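Local structure of hydrazine synthase subunit alpha (5C2V) at residues Y446-V454 with D533-L543; A713-R721 with E726-E734. The protein forms part of the hydrazine synthase complex, condenses hydroxylamine, made in the gamma subunit, with ammonia to give hydrazine, and binds two heme c groups. One frame throughout, in Å; residues are numbered along the deposited sequence.

Contact 1 (Y446-V454 with D533-L543); sequences YPHQKAKNV and DDKGMSVQTAL. With HEC (heme c), chain B.
P447 to A451 run antiparallel to V539 to T541, with the CA atoms of H448 and T541 5.1 Å apart. The loop 446-454 thus flanks strand 538-541, an outermost strand of the four-stranded antiparallel sheet in the middle domain. The backbone pairing is short. T541 N donates to P447 O at 3.0 Å, and a weak bond joins A451 N to V539 O. Between them the Q540 side chain takes over. Its extended chain carries NE2 to H448 O at 3.1 Å, with the amide nitrogen above the carbonyl plane. The other branch of that amide, OE1, lies against CG of K450.

V539 packs with both methyls. Its CG1 meets CG1 of V454 at 4.1 Å, and its CG2 packs on CE of K452. At the other end CG of P447 rests on CD1 of L543. There the contact lines the pocket of the middle-domain heme. CB atoms of H448 and L543 touch propionate oxygen O1D, and CB of A542 touches the porphyrin.

The far end is held by charge. The extended K452 chain brings NZ to OD2 of D533 at 3.1 Å, a salt bridge on the anti side of the carboxylate. OD1 of D533 accepts from M537 N at 2.8 Å, which ties the acid to the backbone just past its turn. A water bridges the pair, 3.1 Å from K452 NZ and 2.7 Å from D533 OD2.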
loop_
_atom_site.group_PDB
_atom_site.type_symbol
_atom_site.label_atom_id
_atom_site.label_comp_id
_atom_site.label_asym_id
_atom_site.label_seq_id
_atom_site.Cartn_x
_atom_site.Cartn_y
_atom_site.Cartn_z
ATOM N N TYR D 446 -9.535 8.171 -3.571
ATOM C CA TYR D 446 -8.471 9.039 -3.074
ATOM C C TYR D 446 -8.456 10.380 -3.811
ATOM O O TYR D 446 -8.699 10.431 -5.018
ATOM C CB TYR D 446 -7.117 8.334 -3.190
ATOM C CG TYR D 446 -6.987 7.145 -2.261
ATOM C CD1 TYR D 446 -6.586 7.310 -0.941
ATOM C CD2 TYR D 446 -7.277 5.860 -2.701
ATOM C CE1 TYR D 446 -6.470 6.229 -0.087
ATOM C CE2 TYR D 446 -7.164 4.772 -1.854
ATOM C CZ TYR D 446 -6.762 4.962 -0.549
ATOM O OH TYR D 446 -6.648 3.883 0.297
ATOM N N PRO D 447 -8.171 11.472 -3.081
ATOM C CA PRO D 447 -8.305 12.843 -3.592
ATOM C C PRO D 447 -7.380 13.182 -4.760
ATOM O O PRO D 447 -7.680 14.106 -5.515
ATOM C CB PRO D 447 -7.959 13.705 -2.371
ATOM C CG PRO D 447 -7.111 12.831 -1.520
ATOM C CD PRO D 447 -7.673 11.454 -1.694
ATOM N N HIS D 448 -6.279 12.453 -4.910
ATOM C CA HIS D 448 -5.344 12.722 -5.998
ATOM C C HIS D 448 -5.774 11.994 -7.268
ATOM O O HIS D 448 -5.088 12.041 -8.288
ATOM C CB HIS D 448 -3.920 12.323 -5.606
ATOM C CG HIS D 448 -3.683 10.847 -5.596
ATOM N ND1 HIS D 448 -4.089 10.032 -4.561
ATOM C CD2 HIS D 448 -3.073 10.035 -6.494
ATOM C CE1 HIS D 448 -3.743 8.784 -4.823
ATOM N NE2 HIS D 448 -3.126 8.760 -5.990
ATOM N N GLN D 449 -6.917 11.319 -7.192
ATOM C CA GLN D 449 -7.471 10.610 -8.336
ATOM C C GLN D 449 -8.748 11.290 -8.817
ATOM O O GLN D 449 -9.172 12.300 -8.255
ATOM C CB GLN D 449 -7.755 9.151 -7.977
ATOM C CG GLN D 449 -6.526 8.365 -7.551
ATOM C CD GLN D 449 -6.876 7.013 -6.959
ATOM O OE1 GLN D 449 -7.933 6.843 -6.350
ATOM N NE2 GLN D 449 -5.988 6.042 -7.136
ATOM N N LYS D 450 -9.357 10.734 -9.859
ATOM C CA LYS D 450 -10.594 11.284 -10.397
ATOM C C LYS D 450 -11.805 10.749 -9.641
ATOM O O LYS D 450 -11.880 9.562 -9.331
ATOM C CB LYS D 450 -10.724 10.966 -11.888
ATOM C CG LYS D 450 -9.654 11.604 -12.759
ATOM C CD LYS D 450 -9.926 11.352 -14.234
ATOM C CE LYS D 450 -8.877 12.013 -15.111
ATOM N NZ LYS D 450 -9.167 11.822 -16.558
ATOM N N ALA D 451 -12.750 11.632 -9.344
ATOM C CA ALA D 451 -13.976 11.236 -8.665
ATOM C C ALA D 451 -14.993 10.711 -9.670
ATOM O O ALA D 451 -16.017 10.139 -9.293
ATOM C CB ALA D 451 -14.550 12.400 -7.886
ATOM N N LYS D 452 -14.680 10.901 -10.949
ATOM C CA LYS D 452 -15.550 10.505 -12.051
ATOM C C LYS D 452 -14.858 10.792 -13.376
ATOM O O LYS D 452 -13.878 11.536 -13.423
ATOM C CB LYS D 452 -16.889 11.246 -11.991
ATOM C CG LYS D 452 -16.759 12.760 -12.036
ATOM C CD LYS D 452 -18.119 13.436 -11.957
ATOM C CE LYS D 452 -17.983 14.950 -11.955
ATOM N NZ LYS D 452 -19.307 15.630 -11.887
ATOM N N ASN D 453 -15.367 10.200 -14.451
ATOM C CA ASN D 453 -14.836 10.464 -15.780
ATOM C C ASN D 453 -15.153 11.885 -16.224
ATOM O O ASN D 453 -16.281 12.354 -16.074
ATOM C CB ASN D 453 -15.394 9.464 -16.794
ATOM C CG ASN D 453 -14.925 8.046 -16.535
ATOM O OD1 ASN D 453 -13.796 7.823 -16.099
ATOM N ND2 ASN D 453 -15.792 7.077 -16.805
ATOM N N VAL D 454 -14.152 12.570 -16.763
ATOM C CA VAL D 454 -14.345 13.924 -17.261
ATOM C C VAL D 454 -13.783 14.081 -18.668
ATOM O O VAL D 454 -12.652 13.684 -18.948
ATOM C CB VAL D 454 -13.695 14.973 -16.333
ATOM C CG1 VAL D 454 -14.595 15.260 -15.142
ATOM C CG2 VAL D 454 -12.319 14.509 -15.878
ATOM N N ASP D 533 -15.940 20.666 -11.590
ATOM C CA ASP D 533 -17.060 20.334 -12.465
ATOM C C ASP D 533 -18.054 21.489 -12.534
ATOM O O ASP D 533 -17.782 22.578 -12.030
ATOM C CB ASP D 533 -17.760 19.048 -12.001
ATOM C CG ASP D 533 -18.227 19.113 -10.554
ATOM O OD1 ASP D 533 -18.224 20.209 -9.956
ATOM O OD2 ASP D 533 -18.608 18.053 -10.015
ATOM N N ASP D 534 -19.209 21.249 -13.149
ATOM C CA ASP D 534 -20.179 22.317 -13.375
ATOM C C ASP D 534 -20.930 22.720 -12.105
ATOM O O ASP D 534 -21.682 23.694 -12.112
ATOM C CB ASP D 534 -21.173 21.913 -14.471
ATOM C CG ASP D 534 -21.973 20.676 -14.112
ATOM O OD1 ASP D 534 -21.447 19.812 -13.381
ATOM O OD2 ASP D 534 -23.129 20.565 -14.573
ATOM N N LYS D 535 -20.742 21.969 -11.025
ATOM C CA LYS D 535 -21.298 22.367 -9.734
ATOM C C LYS D 535 -20.268 23.075 -8.853
ATOM O O LYS D 535 -20.594 23.544 -7.762
ATOM C CB LYS D 535 -21.875 21.155 -8.999
ATOM C CG LYS D 535 -23.144 20.610 -9.634
ATOM C CD LYS D 535 -23.809 19.560 -8.761
ATOM C CE LYS D 535 -25.131 19.114 -9.363
ATOM N NZ LYS D 535 -26.067 20.260 -9.551
ATOM N N GLY D 536 -19.028 23.154 -9.329
ATOM C CA GLY D 536 -17.984 23.862 -8.609
ATOM C C GLY D 536 -17.228 23.023 -7.594
ATOM O O GLY D 536 -16.651 23.559 -6.648
ATOM N N MET D 537 -17.225 21.709 -7.788
ATOM C CA MET D 537 -16.568 20.802 -6.852
ATOM C C MET D 537 -15.327 20.162 -7.469
ATOM O O MET D 537 -15.263 19.956 -8.680
ATOM C CB MET D 537 -17.546 19.720 -6.389
ATOM C CG MET D 537 -18.800 20.269 -5.728
ATOM S SD MET D 537 -19.949 18.984 -5.203
ATOM C CE MET D 537 -20.333 18.214 -6.772
ATOM N N SER D 538 -14.344 19.845 -6.631
ATOM C CA SER D 538 -13.083 19.299 -7.121
ATOM C C SER D 538 -13.209 17.830 -7.517
ATOM O O SER D 538 -13.541 16.977 -6.694
ATOM C CB SER D 538 -11.990 19.456 -6.061
ATOM O OG SER D 538 -10.789 18.826 -6.469
ATOM N N VAL D 539 -12.935 17.548 -8.787
ATOM C CA VAL D 539 -12.906 16.181 -9.291
ATOM C C VAL D 539 -11.563 15.532 -8.969
ATOM O O VAL D 539 -11.495 14.363 -8.590
ATOM C CB VAL D 539 -13.154 16.137 -10.813
ATOM C CG1 VAL D 539 -13.109 14.702 -11.321
ATOM C CG2 VAL D 539 -14.492 16.779 -11.148
ATOM N N GLN D 540 -10.496 16.307 -9.127
ATOM C CA GLN D 540 -9.148 15.829 -8.853
ATOM C C GLN D 540 -8.306 16.945 -8.244
ATOM O O GLN D 540 -8.375 18.096 -8.678
ATOM C CB GLN D 540 -8.499 15.302 -10.135
ATOM C CG GLN D 540 -7.182 14.568 -9.934
ATOM C CD GLN D 540 -6.692 13.907 -11.210
ATOM O OE1 GLN D 540 -7.335 13.997 -12.255
ATOM N NE2 GLN D 540 -5.549 13.234 -11.129
ATOM N N THR D 541 -7.513 16.599 -7.238
ATOM C CA THR D 541 -6.677 17.577 -6.556
ATOM C C THR D 541 -5.207 17.274 -6.802
ATOM O O THR D 541 -4.782 16.121 -6.727
ATOM C CB THR D 541 -6.955 17.593 -5.037
ATOM O OG1 THR D 541 -8.343 17.866 -4.804
ATOM C CG2 THR D 541 -6.114 18.658 -4.344
ATOM N N ALA D 542 -4.428 18.309 -7.093
ATOM C CA ALA D 542 -2.996 18.129 -7.251
ATOM C C ALA D 542 -2.354 18.343 -5.896
ATOM O O ALA D 542 -2.306 19.466 -5.393
ATOM C CB ALA D 542 -2.434 19.098 -8.276
ATOM N N LEU D 543 -1.847 17.265 -5.308
ATOM C CA LEU D 543 -1.310 17.351 -3.962
ATOM C C LEU D 543 0.202 17.420 -4.030
ATOM O O LEU D 543 0.884 16.421 -4.270
ATOM C CB LEU D 543 -1.768 16.158 -3.120
ATOM C CG LEU D 543 -3.265 16.128 -2.800
ATOM C CD1 LEU D 543 -3.643 14.829 -2.109
ATOM C CD2 LEU D 543 -3.664 17.326 -1.948
HETATM FE FE HEC B . 0.595 18.360 -11.229
HETATM C CHA HEC B . 1.854 16.154 -8.889
HETATM C CHB HEC B . 3.629 19.955 -11.330
HETATM C CHC HEC B . -0.748 20.813 -13.255
HETATM C CHD HEC B . -2.502 16.914 -10.968
HETATM N NA HEC B . 2.400 18.100 -10.291
HETATM C C1A HEC B . 2.703 17.132 -9.353
HETATM C C2A HEC B . 4.076 17.320 -8.938
HETATM C C3A HEC B . 4.569 18.368 -9.606
HETATM C C4A HEC B . 3.525 18.881 -10.472
HETATM C CMA HEC B . 5.999 18.936 -9.483
HETATM C CAA HEC B . 4.821 16.456 -7.898
HETATM C CBA HEC B . 5.687 15.418 -8.605
HETATM C CGA HEC B . 4.832 14.396 -9.311
HETATM O O1A HEC B . 5.091 14.120 -10.510
HETATM O O2A HEC B . 3.889 13.856 -8.679
HETATM N NB HEC B . 1.277 20.159 -12.028
HETATM C C1B HEC B . 2.627 20.436 -12.146
HETATM C C2B HEC B . 2.802 21.315 -13.285
HETATM C C3B HEC B . 1.602 21.560 -13.814
HETATM C C4B HEC B . 0.614 20.835 -13.038
HETATM C CMB HEC B . 4.145 21.883 -13.790
HETATM C CAB HEC B . 1.338 22.452 -15.050
HETATM C CBB HEC B . 0.537 23.704 -14.630
HETATM N NC HEC B . -1.271 18.757 -12.020
HETATM C C1C HEC B . -1.624 19.880 -12.744
HETATM C C2C HEC B . -3.057 19.841 -12.961
HETATM C C3C HEC B . -3.549 18.830 -12.240
HETATM C C4C HEC B . -2.431 18.085 -11.691
HETATM C CMC HEC B . -3.893 20.969 -13.604
HETATM C CAC HEC B . -5.042 18.452 -12.130
HETATM C CBC HEC B . -5.519 18.662 -10.676
HETATM N ND HEC B . -0.202 16.787 -10.096
HETATM C C1D HEC B . -1.521 16.355 -10.185
HETATM C C2D HEC B . -1.708 15.215 -9.318
HETATM C C3D HEC B . -0.340 14.975 -8.671
HETATM C C4D HEC B . 0.525 15.999 -9.209
HETATM C CMD HEC B . -3.011 14.414 -9.105
HETATM C CAD HEC B . 0.046 13.886 -7.649
HETATM C CBD HEC B . -0.709 14.144 -6.352
HETATM C CGD HEC B . -0.373 13.073 -5.351
HETATM O O1D HEC B . -1.055 13.019 -4.298
HETATM O O2D HEC B . 0.564 12.274 -5.610
HETATM O O HOH W 1 -21.037 16.995 -9.693
#

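Contact 2 (A713-R721 with E726-E734); sequences AINSLLVWR and ELSANAPRE. With HEC (heme c), chain C.
W720 turns CG opposite its own carbonyl carbon (chi1 -84°), and chi2 of 49° lays the indole between P732 and E726. L727 has a similar first torsion (chi1 -62°), and its CD1 reaches CG1 of V719 at 3.6 Å. The indole is the centre of this helix-and-loop packing in the cytochrome c domain. CD of P732 sits over one face, 3.8 Å from the centroid of the W720 six-membered ring. CA of E726 lies over the opposite face, 3.8 Å from the same centroid. Both are CH-pi contacts. In the ring plane, NE1 of W720 donates to I714 O at 2.7 Å, so the rotation of the indole is fixed by a bond as well as by packing.

OG of S728 stands near the same ring edge. It donates to OD1 of N715 at 2.7 Å, in the carbonyl plane of that amide. CG1 of I714 packs on CB of L727, and CB of L717 on CG of P732.

Two arginines carry the contact to the bis-histidine heme. NH1 and NH2 of R721 both bond to propionate oxygen O1D, and NH2 also forms a salt bridge with E724. The R733 guanidinium grips the other propionate, with NH2 on O2A at 2.6 Å and NH1 on O1A at 3.2 Å. CD1 of L717 lies over one face of this guanidinium, toward its rim.

Helix 751-762 backs helix 717-722 and the turn before it: V758 meets A713, I757 meets L718, and I761 touches S716 and V719.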
loop_
_atom_site.group_PDB
_atom_site.type_symbol
_atom_site.label_atom_id
_atom_site.label_comp_id
_atom_site.label_asym_id
_atom_site.label_seq_id
_atom_site.Cartn_x
_atom_site.Cartn_y
_atom_site.Cartn_z
ATOM N N ALA D 713 -15.144 17.273 -1.919
ATOM C CA ALA D 713 -16.487 17.562 -1.437
ATOM C C ALA D 713 -17.469 16.654 -2.151
ATOM O O ALA D 713 -18.490 16.249 -1.600
ATOM C CB ALA D 713 -16.839 19.021 -1.659
ATOM N N ILE D 714 -17.125 16.329 -3.391
ATOM C CA ILE D 714 -17.962 15.522 -4.260
ATOM C C ILE D 714 -18.081 14.083 -3.749
ATOM O O ILE D 714 -19.030 13.373 -4.081
ATOM C CB ILE D 714 -17.402 15.542 -5.700
ATOM C CG1 ILE D 714 -18.418 14.996 -6.705
ATOM C CG2 ILE D 714 -16.079 14.799 -5.771
ATOM C CD1 ILE D 714 -17.928 15.024 -8.136
ATOM N N ASN D 715 -17.121 13.662 -2.928
ATOM C CA ASN D 715 -17.142 12.324 -2.343
ATOM C C ASN D 715 -17.751 12.294 -0.943
ATOM O O ASN D 715 -17.865 11.231 -0.333
ATOM C CB ASN D 715 -15.725 11.745 -2.290
ATOM C CG ASN D 715 -15.201 11.355 -3.656
ATOM O OD1 ASN D 715 -15.971 11.092 -4.578
ATOM N ND2 ASN D 715 -13.881 11.308 -3.789
ATOM N N SER D 716 -18.141 13.460 -0.440
ATOM C CA SER D 716 -18.615 13.578 0.935
ATOM C C SER D 716 -20.118 13.336 1.058
ATOM O O SER D 716 -20.913 13.936 0.335
ATOM C CB SER D 716 -18.261 14.958 1.496
ATOM O OG SER D 716 -16.855 15.144 1.525
ATOM N N LEU D 717 -20.490 12.457 1.984
ATOM C CA LEU D 717 -21.890 12.108 2.219
ATOM C C LEU D 717 -22.717 13.340 2.572
ATOM O O LEU D 717 -23.875 13.458 2.166
ATOM C CB LEU D 717 -21.996 11.057 3.330
ATOM C CG LEU D 717 -23.328 10.327 3.539
ATOM C CD1 LEU D 717 -23.077 8.928 4.076
ATOM C CD2 LEU D 717 -24.248 11.090 4.484
ATOM N N LEU D 718 -22.116 14.250 3.332
ATOM C CA LEU D 718 -22.773 15.497 3.710
ATOM C C LEU D 718 -23.197 16.283 2.476
ATOM O O LEU D 718 -24.326 16.767 2.391
ATOM C CB LEU D 718 -21.847 16.348 4.580
ATOM C CG LEU D 718 -22.353 17.741 4.950
ATOM C CD1 LEU D 718 -23.645 17.634 5.735
ATOM C CD2 LEU D 718 -21.301 18.508 5.738
ATOM N N VAL D 719 -22.285 16.397 1.517
ATOM C CA VAL D 719 -22.554 17.118 0.281
ATOM C C VAL D 719 -23.543 16.343 -0.586
ATOM O O VAL D 719 -24.399 16.933 -1.247
ATOM C CB VAL D 719 -21.257 17.378 -0.506
ATOM C CG1 VAL D 719 -21.541 18.182 -1.760
ATOM C CG2 VAL D 719 -20.251 18.105 0.369
ATOM N N TRP D 720 -23.419 15.018 -0.574
ATOM C CA TRP D 720 -24.365 14.144 -1.262
ATOM C C TRP D 720 -25.792 14.416 -0.801
ATOM O O TRP D 720 -26.722 14.439 -1.606
ATOM C CB TRP D 720 -24.016 12.671 -1.025
ATOM C CG TRP D 720 -22.973 12.123 -1.954
ATOM C CD1 TRP D 720 -21.765 12.680 -2.255
ATOM C CD2 TRP D 720 -23.041 10.894 -2.688
ATOM N NE1 TRP D 720 -21.080 11.880 -3.138
ATOM C CE2 TRP D 720 -21.842 10.777 -3.419
ATOM C CE3 TRP D 720 -24.000 9.883 -2.801
ATOM C CZ2 TRP D 720 -21.578 9.691 -4.252
ATOM C CZ3 TRP D 720 -23.736 8.806 -3.626
ATOM C CH2 TRP D 720 -22.536 8.718 -4.341
ATOM N N ARG D 721 -25.954 14.628 0.501
ATOM C CA ARG D 721 -27.270 14.887 1.075
ATOM C C ARG D 721 -27.724 16.324 0.848
ATOM O O ARG D 721 -28.902 16.576 0.597
ATOM C CB ARG D 721 -27.273 14.569 2.571
ATOM C CG ARG D 721 -27.139 13.088 2.886
ATOM C CD ARG D 721 -28.125 12.267 2.070
ATOM N NE ARG D 721 -29.498 12.737 2.230
ATOM C CZ ARG D 721 -30.322 12.326 3.189
ATOM N NH1 ARG D 721 -29.910 11.434 4.079
ATOM N NH2 ARG D 721 -31.555 12.809 3.258
ATOM N N GLU D 726 -26.444 11.575 -6.252
ATOM C CA GLU D 726 -25.161 10.885 -6.223
ATOM C C GLU D 726 -24.185 11.623 -7.138
ATOM O O GLU D 726 -24.305 11.613 -8.363
ATOM C CB GLU D 726 -25.311 9.403 -6.613
ATOM C CG GLU D 726 -25.944 9.108 -7.966
ATOM C CD GLU D 726 -25.989 7.617 -8.266
ATOM O OE1 GLU D 726 -24.919 6.971 -8.231
ATOM O OE2 GLU D 726 -27.089 7.092 -8.541
ATOM N N LEU D 727 -23.221 12.284 -6.508
ATOM C CA LEU D 727 -22.339 13.219 -7.192
ATOM C C LEU D 727 -21.154 12.556 -7.891
ATOM O O LEU D 727 -20.768 12.962 -8.987
ATOM C CB LEU D 727 -21.850 14.271 -6.198
ATOM C CG LEU D 727 -22.989 15.102 -5.603
ATOM C CD1 LEU D 727 -22.481 16.040 -4.526
ATOM C CD2 LEU D 727 -23.710 15.878 -6.696
ATOM N N SER D 728 -20.574 11.543 -7.256
ATOM C CA SER D 728 -19.377 10.908 -7.797
ATOM C C SER D 728 -19.547 9.406 -7.992
ATOM O O SER D 728 -20.606 8.846 -7.709
ATOM C CB SER D 728 -18.180 11.175 -6.884
ATOM O OG SER D 728 -18.331 10.513 -5.641
ATOM N N ALA D 729 -18.491 8.761 -8.478
ATOM C CA ALA D 729 -18.503 7.324 -8.709
ATOM C C ALA D 729 -17.979 6.574 -7.490
ATOM O O ALA D 729 -17.856 5.350 -7.508
ATOM C CB ALA D 729 -17.683 6.975 -9.941
ATOM N N ASN D 730 -17.663 7.316 -6.434
ATOM C CA ASN D 730 -17.252 6.699 -5.181
ATOM C C ASN D 730 -18.303 6.930 -4.105
ATOM O O ASN D 730 -18.465 8.045 -3.608
ATOM C CB ASN D 730 -15.901 7.250 -4.721
ATOM C CG ASN D 730 -14.854 7.215 -5.817
ATOM O OD1 ASN D 730 -14.282 6.167 -6.113
ATOM N ND2 ASN D 730 -14.597 8.368 -6.422
ATOM N N ALA D 731 -19.011 5.866 -3.742
ATOM C CA ALA D 731 -20.057 5.959 -2.734
ATOM C C ALA D 731 -19.449 5.931 -1.339
ATOM O O ALA D 731 -18.637 5.059 -1.032
ATOM C CB ALA D 731 -21.061 4.831 -2.904
ATOM N N PRO D 732 -19.834 6.897 -0.492
ATOM C CA PRO D 732 -19.312 6.968 0.878
ATOM C C PRO D 732 -19.669 5.735 1.706
ATOM O O PRO D 732 -18.865 5.311 2.535
ATOM C CB PRO D 732 -19.976 8.230 1.446
ATOM C CG PRO D 732 -21.154 8.486 0.563
ATOM C CD PRO D 732 -20.753 8.007 -0.794
ATOM N N ARG D 733 -20.852 5.168 1.485
ATOM C CA ARG D 733 -21.241 3.941 2.172
ATOM C C ARG D 733 -22.335 3.192 1.413
ATOM O O ARG D 733 -22.808 3.651 0.373
ATOM C CB ARG D 733 -21.703 4.250 3.598
ATOM C CG ARG D 733 -23.034 4.965 3.680
ATOM C CD ARG D 733 -23.355 5.382 5.107
ATOM N NE ARG D 733 -24.734 5.847 5.229
ATOM C CZ ARG D 733 -25.176 6.651 6.189
ATOM N NH1 ARG D 733 -24.344 7.092 7.123
ATOM N NH2 ARG D 733 -26.450 7.018 6.213
ATOM N N GLU D 734 -22.733 2.039 1.943
ATOM C CA GLU D 734 -23.716 1.182 1.286
ATOM C C GLU D 734 -25.135 1.731 1.403
ATOM O O GLU D 734 -25.868 1.789 0.416
ATOM C CB GLU D 734 -23.657 -0.234 1.864
ATOM C CG GLU D 734 -22.339 -0.946 1.620
ATOM C CD GLU D 734 -22.255 -2.277 2.340
ATOM O OE1 GLU D 734 -22.978 -2.457 3.342
ATOM O OE2 GLU D 734 -21.469 -3.143 1.904
HETATM FE FE HEC C . -30.618 16.686 8.718
HETATM C CHA HEC C . -30.428 13.277 8.376
HETATM C CHB HEC C . -27.330 16.975 7.778
HETATM C CHC HEC C . -30.828 20.132 8.946
HETATM C CHD HEC C . -33.838 16.454 9.905
HETATM N NA HEC C . -29.142 15.372 8.217
HETATM C C1A HEC C . -29.302 14.007 8.063
HETATM C C2A HEC C . -28.072 13.476 7.512
HETATM C C3A HEC C . -27.217 14.490 7.346
HETATM C C4A HEC C . -27.871 15.708 7.786
HETATM C CMA HEC C . -25.784 14.385 6.783
HETATM C CAA HEC C . -27.797 11.995 7.174
HETATM C CBA HEC C . -27.238 11.282 8.402
HETATM C CGA HEC C . -26.835 9.878 8.030
HETATM O O1A HEC C . -25.950 9.302 8.716
HETATM O O2A HEC C . -27.389 9.337 7.039
HETATM N NB HEC C . -29.305 18.260 8.473
HETATM C C1B HEC C . -28.024 18.152 7.967
HETATM C C2B HEC C . -27.548 19.490 7.669
HETATM C C3B HEC C . -28.511 20.358 8.001
HETATM C C4B HEC C . -29.637 19.601 8.505
HETATM C CMB HEC C . -26.158 19.837 7.093
HETATM C CAB HEC C . -28.473 21.897 7.865
HETATM C CBB HEC C . -28.562 22.299 6.375
HETATM N NC HEC C . -32.060 18.040 9.309
HETATM C C1C HEC C . -31.937 19.416 9.332
HETATM C C2C HEC C . -33.215 19.980 9.712
HETATM C C3C HEC C . -34.004 18.967 10.094
HETATM C C4C HEC C . -33.322 17.725 9.770
HETATM C CMC HEC C . -33.440 21.479 10.009
HETATM C CAC HEC C . -35.445 19.077 10.653
HETATM C CBC HEC C . -36.407 19.668 9.597
HETATM N ND HEC C . -31.929 15.091 9.097
HETATM C C1D HEC C . -33.233 15.263 9.557
HETATM C C2D HEC C . -33.872 13.969 9.618
HETATM C C3D HEC C . -32.826 12.955 9.134
HETATM C C4D HEC C . -31.642 13.749 8.839
HETATM C CMD HEC C . -35.320 13.669 10.067
HETATM C CAD HEC C . -33.059 11.424 9.039
HETATM C CBD HEC C . -32.415 10.747 7.828
HETATM C CGD HEC C . -32.835 11.388 6.530
HETATM O O1D HEC C . -32.097 11.223 5.524
HETATM O O2D HEC C . -33.898 12.058 6.493
#

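Overall arrangement
Contact 1 closes before contact 2 opens along the chain, and their centres lie 12 Å apart. Contact 1 belongs to the sheet edge at strand 538-541, beside the pentacoordinated heme. Contact 2 belongs to the cytochrome c domain, beside the bis-histidine heme. The two touch directly. A451 O and A729 N are 2.9 Å apart, a probable hydrogen bond, and CG2 of I714 packs on CB of A451 and on S538 O. D762, at the end of helix 751-762, bonds to the backbone nitrogens of both S538 and A713. Together they probably form part of the interface between the two heme domains of the subunit.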